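Local coordinates for PILI retraction protein PILT (Thermus thermophilus, PDB 5FL3) that binds ADP in its P-loop ATPase fold and probably hydrolyses ATP to drive retraction of pili, at residues Val13-Ala18 against Arg44-Arg49; Met226-Gln229 against Leu233-Ser236; Pro66-Glu71 against Lys76-Ala81. One frame throughout, in Å; residues are numbered along the deposited sequence.

Contact 1. Residues Val13-Ala18 against Arg44-Arg49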
ATOM      1  N   VAL A  13      17.575 -11.500  20.235  1.00 56.17           N
ATOM      2  CA  VAL A  13      16.951 -10.212  20.456  1.00 55.63           C
ATOM      3  C   VAL A  13      17.841  -9.094  19.943  1.00 54.32           C
ATOM      4  O   VAL A  13      17.358  -8.109  19.387  1.00 55.29           O
ATOM      5  CB  VAL A  13      16.634 -10.015  21.936  1.00 55.96           C
ATOM      6  CG1 VAL A  13      16.265  -8.563  22.227  1.00 52.37           C
ATOM      7  CG2 VAL A  13      15.509 -10.957  22.330  1.00 53.63           C
ATOM      8  N   GLU A  14      19.146  -9.277  20.093  1.00 55.61           N
ATOM      9  CA  GLU A  14      20.102  -8.302  19.608  1.00 56.58           C
ATOM     10  C   GLU A  14      20.155  -8.274  18.084  1.00 53.82           C
ATOM     11  O   GLU A  14      20.134  -7.195  17.474  1.00 52.07           O
ATOM     12  CB  GLU A  14      21.486  -8.580  20.207  1.00 66.16           C
ATOM     13  CG  GLU A  14      21.848  -7.614  21.348  1.00 72.07           C
ATOM     14  CD  GLU A  14      22.766  -8.225  22.397  1.00 79.18           C
ATOM     15  OE1 GLU A  14      23.654  -9.030  22.036  1.00 78.95           O
ATOM     16  OE2 GLU A  14      22.589  -7.904  23.591  1.00 84.31           O
ATOM     17  N   MET A  15      20.213  -9.452  17.470  1.00 54.00           N
ATOM     18  CA  MET A  15      20.179  -9.555  16.006  1.00 52.89           C
ATOM     19  C   MET A  15      18.930  -8.916  15.380  1.00 51.77           C
ATOM     20  O   MET A  15      19.041  -8.107  14.442  1.00 45.42           O
ATOM     21  CB  MET A  15      20.258 -11.011  15.573  1.00 50.39           C
ATOM     22  CG  MET A  15      20.281 -11.191  14.062  1.00 52.11           C
ATOM     23  SD  MET A  15      20.101 -12.921  13.603  1.00 52.08           S
ATOM     24  CE  MET A  15      18.470 -13.262  14.293  1.00 42.10           C
ATOM     25  N   LEU A  16      17.756  -9.298  15.897  1.00 46.28           N
ATOM     26  CA  LEU A  16      16.486  -8.717  15.478  1.00 45.20           C
ATOM     27  C   LEU A  16      16.521  -7.200  15.574  1.00 48.06           C
ATOM     28  O   LEU A  16      16.107  -6.488  14.644  1.00 48.78           O
ATOM     29  CB  LEU A  16      15.330  -9.275  16.315  1.00 46.33           C
ATOM     30  CG  LEU A  16      14.943 -10.748  16.108  1.00 49.00           C
ATOM     31  CD1 LEU A  16      13.923 -11.185  17.141  1.00 47.49           C
ATOM     32  CD2 LEU A  16      14.382 -10.991  14.729  1.00 43.51           C
ATOM     33  N   LYS A  17      17.034  -6.709  16.697  1.00 47.94           N
ATOM     34  CA  LYS A  17      17.111  -5.278  16.955  1.00 51.48           C
ATOM     35  C   LYS A  17      18.040  -4.600  15.939  1.00 48.93           C
ATOM     36  O   LYS A  17      17.734  -3.526  15.421  1.00 48.70           O
ATOM     37  CB  LYS A  17      17.573  -5.032  18.399  1.00 55.33           C
ATOM     38  CG  LYS A  17      17.539  -3.570  18.877  1.00 63.81           C
ATOM     39  CD  LYS A  17      17.519  -3.485  20.422  1.00 65.52           C
ATOM     40  CE  LYS A  17      18.276  -2.270  20.975  1.00 63.75           C
ATOM     41  NZ  LYS A  17      18.192  -2.209  22.472  1.00 65.85           N
ATOM     42  N   ALA A  18      19.160  -5.240  15.632  1.00 44.05           N
ATOM     43  CA  ALA A  18      20.055  -4.709  14.615  1.00 44.47           C
ATOM     44  C   ALA A  18      19.371  -4.704  13.242  1.00 48.07           C
ATOM     45  O   ALA A  18      19.428  -3.700  12.509  1.00 46.67           O
ATOM     46  CB  ALA A  18      21.337  -5.515  14.567  1.00 44.23           C
ATOM     47  N   ARG A  44      18.554  -9.308   1.342  1.00 42.25           N
ATOM     48  CA  ARG A  44      19.988  -9.247   1.517  1.00 43.58           C
ATOM     49  C   ARG A  44      20.334 -10.127   2.691  1.00 41.25           C
ATOM     50  O   ARG A  44      19.566 -10.220   3.654  1.00 40.49           O
ATOM     51  CB  ARG A  44      20.459  -7.804   1.726  1.00 45.07           C
ATOM     52  CG  ARG A  44      20.497  -6.998   0.434  1.00 54.47           C
ATOM     53  CD  ARG A  44      21.144  -5.637   0.630  1.00 69.83           C
ATOM     54  NE  ARG A  44      21.167  -4.839  -0.600  1.00 76.04           N
ATOM     55  CZ  ARG A  44      21.838  -3.696  -0.737  1.00 80.01           C
ATOM     56  NH1 ARG A  44      22.557  -3.219   0.281  1.00 78.26           N
ATOM     57  NH2 ARG A  44      21.794  -3.032  -1.889  1.00 72.24           N
ATOM     58  N   PRO A  45      21.469 -10.824   2.594  1.00 45.23           N
ATOM     59  CA  PRO A  45      21.890 -11.669   3.716  1.00 43.96           C
ATOM     60  C   PRO A  45      22.298 -10.784   4.879  1.00 37.94           C
ATOM     61  O   PRO A  45      22.790  -9.689   4.652  1.00 37.72           O
ATOM     62  CB  PRO A  45      23.077 -12.472   3.150  1.00 41.69           C
ATOM     63  CG  PRO A  45      23.541 -11.713   1.934  1.00 41.65           C
ATOM     64  CD  PRO A  45      22.360 -10.928   1.420  1.00 46.27           C
ATOM     65  N   PHE A  46      22.056 -11.249   6.096  1.00 37.01           N
ATOM     66  CA  PHE A  46      22.388 -10.526   7.314  1.00 35.47           C
ATOM     67  C   PHE A  46      23.218 -11.476   8.151  1.00 42.96           C
ATOM     68  O   PHE A  46      22.777 -11.936   9.198  1.00 49.83           O
ATOM     69  CB  PHE A  46      21.117 -10.104   8.064  1.00 40.72           C
ATOM     70  CG  PHE A  46      21.322  -9.008   9.076  1.00 45.39           C
ATOM     71  CD1 PHE A  46      21.635  -9.307  10.394  1.00 46.17           C
ATOM     72  CD2 PHE A  46      21.168  -7.670   8.715  1.00 44.06           C
ATOM     73  CE1 PHE A  46      21.818  -8.282  11.342  1.00 49.60           C
ATOM     74  CE2 PHE A  46      21.346  -6.647   9.656  1.00 44.88           C
ATOM     75  CZ  PHE A  46      21.675  -6.954  10.971  1.00 41.90           C
ATOM     76  N   GLY A  47      24.414 -11.791   7.666  1.00 44.58           N
ATOM     77  CA  GLY A  47      25.269 -12.788   8.277  1.00 41.37           C
ATOM     78  C   GLY A  47      25.781 -13.708   7.192  1.00 49.34           C
ATOM     79  O   GLY A  47      25.225 -13.735   6.093  1.00 49.02           O
ATOM     80  N   ASN A  48      26.832 -14.469   7.492  1.00 56.57           N
ATOM     81  CA  ASN A  48      27.530 -15.245   6.471  1.00 49.79           C
ATOM     82  C   ASN A  48      27.396 -16.742   6.689  1.00 49.61           C
ATOM     83  O   ASN A  48      27.761 -17.537   5.834  1.00 56.20           O
ATOM     84  CB  ASN A  48      29.002 -14.849   6.441  1.00 53.13           C
ATOM     85  CG  ASN A  48      29.646 -14.909   7.820  1.00 57.80           C
ATOM     86  OD1 ASN A  48      29.009 -14.618   8.832  1.00 57.47           O
ATOM     87  ND2 ASN A  48      30.915 -15.296   7.862  1.00 58.51           N
ATOM     88  N   ARG A  49      26.861 -17.129   7.835  1.00 49.44           N
ATOM     89  CA  ARG A  49      26.669 -18.542   8.127  1.00 50.95           C
ATOM     90  C   ARG A  49      25.210 -18.990   7.928  1.00 48.44           C
ATOM     91  O   ARG A  49      24.279 -18.378   8.460  1.00 46.00           O
ATOM     92  CB  ARG A  49      27.110 -18.840   9.562  1.00 54.99           C
ATOM     93  CG  ARG A  49      28.444 -18.206   9.957  1.00 60.59           C
ATOM     94  CD  ARG A  49      29.622 -18.982   9.390  1.00 59.80           C
ATOM     95  NE  ARG A  49      29.600 -20.398   9.762  1.00 63.41           N
ATOM     96  CZ  ARG A  49      29.689 -21.401   8.889  1.00 66.72           C
ATOM     97  NH1 ARG A  49      29.803 -21.144   7.588  1.00 62.58           N
ATOM     98  NH2 ARG A  49      29.658 -22.659   9.307  1.00 64.05           N
TER
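Where the antiparallel sheet of the N-terminal part of PilT2 runs out at strand 42-45, the chain turns into a loop whose first residue, Phe46, brings its ring up to Met15 and Ala18 of helix 11-21. The two helix residues stand three positions apart, so that Ala18 faces the loop and Met15 flanks it about one turn earlier. The methyl CB of Ala18 comes in at the rim of the ring, near its plane, and meets Phe46 CZ at 3.9 Å. Met15 touches the neighbouring ring atom with its chain rather than its sulfur: its CG is 4.3 Å from Phe46 CE1.

Phe46 directly follows strand 42-45, an outermost strand of the sheet, and its backbone is still hydrogen-bonded to Pro35, which also receives the Met15 side chain. Helix and strand end thus share one small apolar patch at the protein surface. With chi1 at -162°, Phe46 carries its ring away from its own backbone N and across to the helix. Elsewhere on the same helix, Val13 and Leu16 pack on Ile84 of strand 78-84, at the other margin of the sheet.

Contact 2. Residues Met226-Gln229 against Leu233-Ser236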
ATOM      1  N   MET A 226     -20.347   2.670  -3.236  1.00 35.04           N
ATOM      2  CA  MET A 226     -21.581   3.106  -2.585  1.00 35.71           C
ATOM      3  C   MET A 226     -21.292   3.911  -1.307  1.00 39.56           C
ATOM      4  O   MET A 226     -21.825   5.013  -1.103  1.00 37.15           O
ATOM      5  CB  MET A 226     -22.456   1.895  -2.262  1.00 36.95           C
ATOM      6  CG  MET A 226     -23.021   1.166  -3.496  1.00 40.07           C
ATOM      7  SD  MET A 226     -24.007   2.259  -4.569  1.00 48.83           S
ATOM      8  CE  MET A 226     -25.324   2.740  -3.442  1.00 48.75           C
ATOM      9  N   ALA A 227     -20.432   3.347  -0.462  1.00 34.51           N
ATOM     10  CA  ALA A 227     -19.965   4.015   0.735  1.00 34.33           C
ATOM     11  C   ALA A 227     -19.447   5.421   0.395  1.00 37.44           C
ATOM     12  O   ALA A 227     -19.749   6.393   1.096  1.00 39.37           O
ATOM     13  CB  ALA A 227     -18.894   3.176   1.409  1.00 31.55           C
ATOM     14  N   ALA A 228     -18.695   5.528  -0.698  1.00 35.41           N
ATOM     15  CA  ALA A 228     -18.179   6.824  -1.165  1.00 39.07           C
ATOM     16  C   ALA A 228     -19.299   7.729  -1.674  1.00 38.08           C
ATOM     17  O   ALA A 228     -19.256   8.936  -1.529  1.00 38.29           O
ATOM     18  CB  ALA A 228     -17.138   6.621  -2.268  1.00 32.03           C
ATOM     19  N   GLN A 229     -20.289   7.125  -2.307  1.00 44.19           N
ATOM     20  CA  GLN A 229     -21.418   7.858  -2.851  1.00 43.66           C
ATOM     21  C   GLN A 229     -22.263   8.430  -1.733  1.00 42.99           C
ATOM     22  O   GLN A 229     -22.821   9.511  -1.845  1.00 39.75           O
ATOM     23  CB  GLN A 229     -22.261   6.935  -3.713  1.00 41.03           C
ATOM     24  CG  GLN A 229     -23.296   7.648  -4.517  1.00 48.75           C
ATOM     25  CD  GLN A 229     -24.246   6.677  -5.157  1.00 51.15           C
ATOM     26  OE1 GLN A 229     -24.754   5.763  -4.498  1.00 53.14           O
ATOM     27  NE2 GLN A 229     -24.473   6.841  -6.455  1.00 50.15           N
ATOM     28  N   LEU A 233     -15.713   9.451   3.255  1.00 35.51           N
ATOM     29  CA  LEU A 233     -14.418   9.380   2.587  1.00 33.96           C
ATOM     30  C   LEU A 233     -13.883   7.945   2.627  1.00 35.41           C
ATOM     31  O   LEU A 233     -13.676   7.375   3.712  1.00 35.29           O
ATOM     32  CB  LEU A 233     -13.407  10.322   3.234  1.00 29.54           C
ATOM     33  CG  LEU A 233     -12.051  10.345   2.524  1.00 33.46           C
ATOM     34  CD1 LEU A 233     -12.182  10.926   1.121  1.00 37.57           C
ATOM     35  CD2 LEU A 233     -11.052  11.145   3.314  1.00 37.06           C
ATOM     36  N   VAL A 234     -13.648   7.374   1.445  1.00 32.22           N
ATOM     37  CA  VAL A 234     -13.185   6.000   1.329  1.00 29.82           C
ATOM     38  C   VAL A 234     -11.793   5.930   0.690  1.00 31.32           C
ATOM     39  O   VAL A 234     -11.545   6.500  -0.383  1.00 31.29           O
ATOM     40  CB  VAL A 234     -14.196   5.134   0.504  1.00 31.97           C
ATOM     41  CG1 VAL A 234     -13.757   3.690   0.455  1.00 27.14           C
ATOM     42  CG2 VAL A 234     -15.582   5.213   1.115  1.00 32.35           C
ATOM     43  N   LEU A 235     -10.881   5.234   1.361  1.00 30.37           N
ATOM     44  CA  LEU A 235      -9.554   4.980   0.803  1.00 33.29           C
ATOM     45  C   LEU A 235      -9.401   3.496   0.455  1.00 31.51           C
ATOM     46  O   LEU A 235      -9.778   2.629   1.238  1.00 32.71           O
ATOM     47  CB  LEU A 235      -8.453   5.399   1.784  1.00 31.56           C
ATOM     48  CG  LEU A 235      -8.647   6.657   2.630  1.00 33.79           C
ATOM     49  CD1 LEU A 235      -7.378   6.926   3.392  1.00 38.80           C
ATOM     50  CD2 LEU A 235      -9.003   7.848   1.789  1.00 32.33           C
ATOM     51  N   SER A 236      -8.851   3.202  -0.713  1.00 27.38           N
ATOM     52  CA  SER A 236      -8.589   1.812  -1.060  1.00 33.42           C
ATOM     53  C   SER A 236      -7.484   1.693  -2.089  1.00 33.80           C
ATOM     54  O   SER A 236      -6.929   2.691  -2.557  1.00 33.64           O
ATOM     55  CB  SER A 236      -9.849   1.119  -1.574  1.00 31.22           C
ATOM     56  OG  SER A 236      -9.719  -0.280  -1.449  1.00 30.62           O
TER
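A chi1 of -177° sets CG1 of Val234 anti to the backbone N and leaves CG2 beside that N, opposite the carbonyl carbon; this second branch is the one that reaches helix 218-230. The side chain leaves the strand toward the helix, and CG2 settles against two consecutive residues, Ala227 and Ala228. It lies 3.9 Å from Ala227 CB and 4.0 Å from Ala228 CB, so the two methyls hold it from different directions. Between them it also meets the helix backbone itself, with Val234 CG2 3.6 Å from Ala228 N and 3.8 Å from Ala228 CA.

Small residues make this closeness possible. Having nothing beyond CB, the alanines let the main chain come near the strand, and the CA atoms of Ala228 and Val234 are 5.6 Å apart. The contact is wholly apolar in its side chains, and all three residues are buried. Ala227 additionally packs on Leu203, and Ala228 on Ser269 of helix 259-269, while the strand is held on its other side: Leu233 points away from helix 218-230 to Ile157 of helix 146-160, which Leu235 joins through Leu150 and Leu153. Main-chain bonds from Val234 to Gly134 and Ile136, and from Leu233 to Asp208 and Ile210, fix the strand between its two neighbours in the sheet. Here helix and strand close the beta-alpha-beta crossover formed by parallel strands 209-212 and 233-238 and helix 218-230, a unit repeated in the P-loop NTPase fold.

Contact 3. Residues Pro66-Glu71 against Lys76-Ala81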
ATOM      1  N   PRO A  66       4.580 -20.753  26.137  1.00 65.47           N
ATOM      2  CA  PRO A  66       4.469 -22.201  26.354  1.00 64.53           C
ATOM      3  C   PRO A  66       3.178 -22.821  25.808  1.00 61.98           C
ATOM      4  O   PRO A  66       3.200 -23.968  25.342  1.00 59.71           O
ATOM      5  CB  PRO A  66       4.553 -22.323  27.877  1.00 61.40           C
ATOM      6  CG  PRO A  66       5.450 -21.179  28.267  1.00 57.18           C
ATOM      7  CD  PRO A  66       5.025 -20.049  27.357  1.00 61.04           C
ATOM      8  N   GLU A  67       2.078 -22.076  25.841  1.00 63.17           N
ATOM      9  CA  GLU A  67       0.849 -22.570  25.239  1.00 61.27           C
ATOM     10  C   GLU A  67       1.055 -22.714  23.720  1.00 64.41           C
ATOM     11  O   GLU A  67       0.786 -23.777  23.151  1.00 64.46           O
ATOM     12  CB  GLU A  67      -0.351 -21.661  25.578  1.00 58.63           C
ATOM     13  CG  GLU A  67      -0.106 -20.142  25.543  1.00 71.11           C
ATOM     14  CD  GLU A  67       0.329 -19.541  26.893  1.00 73.02           C
ATOM     15  OE1 GLU A  67       1.342 -20.007  27.459  1.00 71.84           O
ATOM     16  OE2 GLU A  67      -0.342 -18.599  27.383  1.00 68.39           O
ATOM     17  N   GLN A  68       1.570 -21.659  23.085  1.00 61.70           N
ATOM     18  CA  GLN A  68       1.891 -21.675  21.658  1.00 57.54           C
ATOM     19  C   GLN A  68       2.790 -22.844  21.289  1.00 58.16           C
ATOM     20  O   GLN A  68       2.636 -23.457  20.234  1.00 57.22           O
ATOM     21  CB  GLN A  68       2.565 -20.370  21.250  1.00 52.67           C
ATOM     22  CG  GLN A  68       1.609 -19.289  20.832  1.00 52.43           C
ATOM     23  CD  GLN A  68       2.223 -17.912  20.926  1.00 55.29           C
ATOM     24  OE1 GLN A  68       3.281 -17.726  21.527  1.00 57.37           O
ATOM     25  NE2 GLN A  68       1.566 -16.932  20.318  1.00 57.87           N
ATOM     26  N   LEU A  69       3.738 -23.137  22.165  1.00 57.56           N
ATOM     27  CA  LEU A  69       4.634 -24.269  21.977  1.00 63.30           C
ATOM     28  C   LEU A  69       3.896 -25.594  21.866  1.00 66.68           C
ATOM     29  O   LEU A  69       4.270 -26.467  21.081  1.00 68.80           O
ATOM     30  CB  LEU A  69       5.631 -24.335  23.127  1.00 68.17           C
ATOM     31  CG  LEU A  69       6.907 -23.579  22.806  1.00 63.76           C
ATOM     32  CD1 LEU A  69       7.855 -23.575  23.997  1.00 58.08           C
ATOM     33  CD2 LEU A  69       7.520 -24.249  21.590  1.00 60.10           C
ATOM     34  N   GLU A  70       2.847 -25.752  22.657  1.00 67.29           N
ATOM     35  CA  GLU A  70       2.126 -27.004  22.598  1.00 75.76           C
ATOM     36  C   GLU A  70       1.270 -27.074  21.331  1.00 72.42           C
ATOM     37  O   GLU A  70       1.302 -28.084  20.623  1.00 75.73           O
ATOM     38  CB  GLU A  70       1.271 -27.216  23.855  1.00 78.15           C
ATOM     39  CG  GLU A  70       0.839 -28.683  24.042  1.00 83.33           C
ATOM     40  CD  GLU A  70       1.863 -29.686  23.486  1.00 92.08           C
ATOM     41  OE1 GLU A  70       3.000 -29.756  24.018  1.00 95.43           O
ATOM     42  OE2 GLU A  70       1.530 -30.399  22.505  1.00 91.28           O
ATOM     43  N   GLU A  71       0.530 -26.007  21.028  1.00 65.77           N
ATOM     44  CA  GLU A  71      -0.307 -25.990  19.829  1.00 65.75           C
ATOM     45  C   GLU A  71       0.542 -26.074  18.559  1.00 68.16           C
ATOM     46  O   GLU A  71       0.029 -26.377  17.482  1.00 66.13           O
ATOM     47  CB  GLU A  71      -1.171 -24.733  19.771  1.00 61.85           C
ATOM     48  CG  GLU A  71      -0.446 -23.558  19.150  1.00 66.48           C
ATOM     49  CD  GLU A  71      -1.348 -22.365  18.886  1.00 75.15           C
ATOM     50  OE1 GLU A  71      -1.861 -21.776  19.866  1.00 72.49           O
ATOM     51  OE2 GLU A  71      -1.533 -22.017  17.694  1.00 76.42           O
ATOM     52  N   LYS A  76       0.834 -27.175  10.823  1.00 44.43           N
ATOM     53  CA  LYS A  76       1.829 -27.063   9.768  1.00 43.02           C
ATOM     54  C   LYS A  76       2.340 -25.629   9.705  1.00 39.36           C
ATOM     55  O   LYS A  76       3.488 -25.390   9.348  1.00 37.81           O
ATOM     56  CB  LYS A  76       1.258 -27.476   8.403  1.00 39.99           C
ATOM     57  CG  LYS A  76       0.765 -28.916   8.316  1.00 43.99           C
ATOM     58  CD  LYS A  76       1.867 -29.905   8.652  1.00 40.67           C
ATOM     59  CE  LYS A  76       1.378 -31.342   8.534  1.00 44.81           C
ATOM     60  NZ  LYS A  76       2.300 -32.250   9.300  1.00 51.66           N
ATOM     61  N   GLU A  77       1.477 -24.678  10.040  1.00 39.37           N
ATOM     62  CA  GLU A  77       1.832 -23.264  10.020  1.00 38.91           C
ATOM     63  C   GLU A  77       1.288 -22.564  11.261  1.00 43.29           C
ATOM     64  O   GLU A  77       0.290 -22.993  11.838  1.00 42.77           O
ATOM     65  CB  GLU A  77       1.288 -22.575   8.766  1.00 38.32           C
ATOM     66  CG  GLU A  77       1.709 -23.190   7.472  1.00 36.44           C
ATOM     67  CD  GLU A  77       0.776 -24.291   6.998  1.00 38.23           C
ATOM     68  OE1 GLU A  77      -0.223 -24.610   7.676  1.00 45.95           O
ATOM     69  OE2 GLU A  77       1.040 -24.853   5.929  1.00 38.48           O
ATOM     70  N   MET A  78       1.951 -21.488  11.669  1.00 40.30           N
ATOM     71  CA  MET A  78       1.485 -20.691  12.795  1.00 42.47           C
ATOM     72  C   MET A  78       1.743 -19.232  12.557  1.00 42.60           C
ATOM     73  O   MET A  78       2.859 -18.838  12.243  1.00 44.69           O
ATOM     74  CB  MET A  78       2.162 -21.104  14.081  1.00 43.56           C
ATOM     75  CG  MET A  78       1.492 -22.240  14.791  1.00 53.65           C
ATOM     76  SD  MET A  78       2.099 -22.279  16.485  1.00 57.51           S
ATOM     77  CE  MET A  78       1.658 -20.618  17.004  1.00 55.12           C
ATOM     78  N   ASP A  79       0.703 -18.428  12.710  1.00 47.14           N
ATOM     79  CA  ASP A  79       0.816 -16.986  12.549  1.00 46.13           C
ATOM     80  C   ASP A  79       0.699 -16.365  13.932  1.00 44.61           C
ATOM     81  O   ASP A  79      -0.269 -16.627  14.621  1.00 52.81           O
ATOM     82  CB  ASP A  79      -0.271 -16.466  11.600  1.00 41.32           C
ATOM     83  CG  ASP A  79      -0.116 -14.993  11.283  1.00 53.51           C
ATOM     84  OD1 ASP A  79       0.077 -14.172  12.229  1.00 48.23           O
ATOM     85  OD2 ASP A  79      -0.209 -14.659  10.074  1.00 50.75           O
ATOM     86  N   PHE A  80       1.670 -15.556  14.349  1.00 45.86           N
ATOM     87  CA  PHE A  80       1.611 -14.979  15.698  1.00 47.13           C
ATOM     88  C   PHE A  80       2.329 -13.620  15.861  1.00 48.02           C
ATOM     89  O   PHE A  80       3.276 -13.292  15.137  1.00 46.53           O
ATOM     90  CB  PHE A  80       2.171 -15.990  16.720  1.00 45.10           C
ATOM     91  CG  PHE A  80       3.647 -16.269  16.565  1.00 50.85           C
ATOM     92  CD1 PHE A  80       4.098 -17.260  15.695  1.00 46.91           C
ATOM     93  CD2 PHE A  80       4.586 -15.533  17.279  1.00 48.36           C
ATOM     94  CE1 PHE A  80       5.448 -17.511  15.542  1.00 41.87           C
ATOM     95  CE2 PHE A  80       5.937 -15.783  17.126  1.00 51.25           C
ATOM     96  CZ  PHE A  80       6.365 -16.776  16.251  1.00 46.76           C
ATOM     97  N   ALA A  81       1.866 -12.835  16.829  1.00 48.68           N
ATOM     98  CA  ALA A  81       2.498 -11.558  17.155  1.00 48.09           C
ATOM     99  C   ALA A  81       3.650 -11.726  18.138  1.00 45.99           C
ATOM    100  O   ALA A  81       3.632 -12.593  19.002  1.00 47.58           O
ATOM    101  CB  ALA A  81       1.471 -10.590  17.724  1.00 39.82           C
TER
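Met78 and Glu71 make the closest approach here, a van der Waals meeting of thioether and carboxylate in which the Met78 methyl CE lies 3.6 Å from Glu71 OE2. The sulfur follows, with Met78 SD 3.8 Å from the same Glu71 OE2 and 3.9 Å from Glu71 CG. Bent at its last torsion, the Met78 chain turns its methyl toward Gln68. Glu71 starts off alongside the strand, but a chi1 of 85° puts CG between its backbone N and carbonyl carbon, and the extended chain beyond brings the carboxylate in over the thioether.

Aliphatic packing is found one helical turn earlier, where Gln68 CG sits 4.1 Å from Met78 CE. Met78 CE thus touches two side chains three residues apart on helix 66-72. This short helix leads through a short connection into strand 78-84, an edge strand of the antiparallel sheet, and the axes of segments 66-71 and 78-81 run nearly antiparallel, at 171°, with a closest approach of 10.9 Å. An alanine in place of Met78 is likely to open a gap between helix and strand and to leave the Gln68 and Glu71 chains without their shared partner.

The amide of Gln68 makes a further van der Waals contact: NE2 lies 3.8 Å from Phe80 CB, the amide tilted 58° from the ring plane, while its OE1 is engaged by the backbone N of Thr65. On the sheet side, Met78 and Phe80 form backbone hydrogen bonds with Leu94 and Cys92 of the adjacent strand 88-97.

Along the chain contact 1 comes first, contact 3 second and contact 2 last, each closing before the next opens. Contacts 1 and 3 reach the same six-stranded antiparallel sheet, their centres 23 Å apart and their nearest atoms about 9 Å. Contact 2 has its centre 42 Å from that of contact 1 and 37 Å from that of contact 3, on the far side of the chain's centre from contact 1. Contact 1 lies just beyond one edge strand, 42-45, and contact 3 on the other, 78-84, whereas contact 2 lies within the mixed sheet of the P-loop NTPase part that carries the ADP-binding loop, although all three stay away from the ADP pocket.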